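PDB 2BCO: succinylglutamate desuccinylase from Vibrio parahaemolyticus, which probably hydrolyses N-succinylglutamate to succinate and glutamate, the last step of arginine breakdown by the succinyltransferase pathway, using one bound zinc ion. Local coordinates for residues L72-S75 with I76-I80. Numbering follows the deposited sequence.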
ATOM      1  N   LEU A  72      -1.698  -5.115  12.724  1.00 14.38           N
ATOM      2  CA  LEU A  72      -1.109  -3.860  13.214  1.00 13.06           C
ATOM      3  C   LEU A  72      -2.191  -2.799  13.356  1.00 11.44           C
ATOM      4  O   LEU A  72      -2.238  -2.078  14.353  1.00 12.50           O
ATOM      5  CB  LEU A  72      -0.020  -3.345  12.261  1.00  9.31           C
ATOM      6  CG  LEU A  72       1.210  -4.241  12.099  1.00 10.22           C
ATOM      7  CD1 LEU A  72       2.257  -3.513  11.268  1.00  5.83           C
ATOM      8  CD2 LEU A  72       1.778  -4.617  13.488  1.00  6.57           C
ATOM      9  N   VAL A  73      -3.056  -2.705  12.352  1.00 13.11           N
ATOM     10  CA  VAL A  73      -4.151  -1.743  12.385  1.00 13.75           C
ATOM     11  C   VAL A  73      -5.062  -2.080  13.560  1.00 12.69           C
ATOM     12  O   VAL A  73      -5.503  -1.200  14.288  1.00 14.63           O
ATOM     13  CB  VAL A  73      -4.979  -1.775  11.067  1.00 11.47           C
ATOM     14  CG1 VAL A  73      -6.269  -0.971  11.227  1.00 10.76           C
ATOM     15  CG2 VAL A  73      -4.145  -1.199   9.919  1.00  9.09           C
ATOM     16  N   ASP A  74      -5.326  -3.365  13.757  1.00 10.95           N
ATOM     17  CA  ASP A  74      -6.195  -3.787  14.845  1.00 11.72           C
ATOM     18  C   ASP A  74      -5.682  -3.372  16.225  1.00 12.85           C
ATOM     19  O   ASP A  74      -6.468  -3.003  17.097  1.00 14.92           O
ATOM     20  CB  ASP A  74      -6.386  -5.298  14.811  1.00 16.80           C
ATOM     21  CG  ASP A  74      -7.370  -5.775  15.848  1.00 18.15           C
ATOM     22  OD1 ASP A  74      -8.565  -5.432  15.737  1.00 18.08           O
ATOM     23  OD2 ASP A  74      -6.941  -6.487  16.780  1.00 23.54           O
ATOM     24  N   SER A  75      -4.369  -3.442  16.423  1.00 14.27           N
ATOM     25  CA  SER A  75      -3.756  -3.054  17.695  1.00 16.64           C
ATOM     26  C   SER A  75      -3.721  -1.532  17.861  1.00 17.37           C
ATOM     27  O   SER A  75      -3.786  -1.022  18.984  1.00 18.24           O
ATOM     28  CB  SER A  75      -2.338  -3.614  17.799  1.00 14.91           C
ATOM     29  OG  SER A  75      -2.352  -5.031  17.694  1.00 21.05           O
ATOM     30  N   ILE A  76      -3.614  -0.811  16.747  1.00 14.84           N
ATOM     31  CA  ILE A  76      -3.613   0.648  16.797  1.00 12.93           C
ATOM     32  C   ILE A  76      -5.007   1.131  17.201  1.00 13.20           C
ATOM     33  O   ILE A  76      -5.142   2.053  18.007  1.00 13.42           O
ATOM     34  CB  ILE A  76      -3.178   1.252  15.429  1.00  9.17           C
ATOM     35  CG1 ILE A  76      -1.650   1.168  15.315  1.00  8.00           C
ATOM     36  CG2 ILE A  76      -3.649   2.694  15.285  1.00  5.95           C
ATOM     37  CD1 ILE A  76      -1.107   1.478  13.953  1.00  5.90           C
ATOM     38  N   ILE A  77      -6.043   0.497  16.656  1.00 13.65           N
ATOM     39  CA  ILE A  77      -7.414   0.865  16.990  1.00 15.81           C
ATOM     40  C   ILE A  77      -7.634   0.602  18.484  1.00 20.63           C
ATOM     41  O   ILE A  77      -8.201   1.424  19.204  1.00 19.88           O
ATOM     42  CB  ILE A  77      -8.447   0.025  16.190  1.00 17.35           C
ATOM     43  CG1 ILE A  77      -8.243   0.217  14.682  1.00 13.91           C
ATOM     44  CG2 ILE A  77      -9.861   0.398  16.616  1.00 13.27           C
ATOM     45  CD1 ILE A  77      -8.429   1.625  14.208  1.00 17.28           C
ATOM     46  N   LYS A  78      -7.171  -0.550  18.944  1.00 24.88           N
ATOM     47  CA  LYS A  78      -7.316  -0.918  20.343  1.00 28.01           C
ATOM     48  C   LYS A  78      -6.612   0.072  21.272  1.00 28.74           C
ATOM     49  O   LYS A  78      -7.132   0.402  22.340  1.00 27.00           O
ATOM     50  CB  LYS A  78      -6.766  -2.330  20.563  1.00 57.21           C
ATOM     51  CG  LYS A  78      -6.974  -2.888  21.965  1.00 64.20           C
ATOM     52  CD  LYS A  78      -6.564  -4.353  22.030  1.00 71.47           C
ATOM     53  CE  LYS A  78      -7.385  -5.205  21.059  1.00 75.50           C
ATOM     54  NZ  LYS A  78      -6.974  -6.637  21.058  1.00 80.17           N
ATOM     55  N   ASP A  79      -5.437   0.551  20.866  1.00 26.78           N
ATOM     56  CA  ASP A  79      -4.691   1.497  21.692  1.00 24.84           C
ATOM     57  C   ASP A  79      -5.299   2.894  21.657  1.00 24.03           C
ATOM     58  O   ASP A  79      -5.257   3.619  22.650  1.00 23.78           O
ATOM     59  CB  ASP A  79      -3.216   1.543  21.269  1.00 25.61           C
ATOM     60  CG  ASP A  79      -2.469   0.260  21.620  1.00 27.01           C
ATOM     61  OD1 ASP A  79      -2.992  -0.533  22.434  1.00 25.64           O
ATOM     62  OD2 ASP A  79      -1.356   0.042  21.095  1.00 28.30           O
ATOM     63  N   ILE A  80      -5.866   3.274  20.519  1.00 24.17           N
ATOM     64  CA  ILE A  80      -6.498   4.581  20.404  1.00 23.92           C
ATOM     65  C   ILE A  80      -7.753   4.604  21.278  1.00 26.00           C
ATOM     66  O   ILE A  80      -8.055   5.609  21.928  1.00 25.82           O
ATOM     67  CB  ILE A  80      -6.916   4.885  18.943  1.00 19.00           C
ATOM     68  CG1 ILE A  80      -5.674   5.081  18.072  1.00 16.73           C
ATOM     69  CG2 ILE A  80      -7.820   6.113  18.900  1.00 17.10           C
ATOM     70  CD1 ILE A  80      -5.980   5.272  16.608  1.00 12.22           C
TER
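V73 and I77, one helical turn apart, lie side by side and point the same way, with V73 CG1 4.2 Å from I77 CG1. V73 CG1 stands opposite its own backbone N (chi1 169°), the branch thus reaching forward along the helix to its neighbour. Both side chains, together with I76, rest on F93 of strand 90-95, where branched aliphatic groups suit a buried face, while I76 and L72 also pack against helix 235-245.

Four successive i to i+4 backbone hydrogen bonds join the turns. I77 N to V73 O is the straightest, 3.0 Å with an N-H...O angle of 160°. I77 CG1 sits beside its own backbone N (chi1 -59°), which brings this methylene to 3.1 Å from the same V73 O. The other three, I76 N to L72 O, K78 N to D74 O and D79 N to S75 O, continue the pattern.

On the more open side, D74 OD2 and K78 NZ are 4.3 Å apart, beyond a salt bridge, so any attraction is probably weak; K78 is exposed, where a long charged chain can lie in solvent. The other carboxylate oxygen, D74 OD1, accepts hydrogen bonds from L11 N and S9 OG. D79 OD2 pairs its charge with R242 NH1 of helix 235-245, and S75 OG bonds to E71 O, a common way for serine to fit within a helix.

This is an amphipathic alpha-helix, the crossover of the beta-alpha-beta unit formed by strand 55-60, helix 68-81 and strand 90-95 in the zinc-dependent catalytic domain.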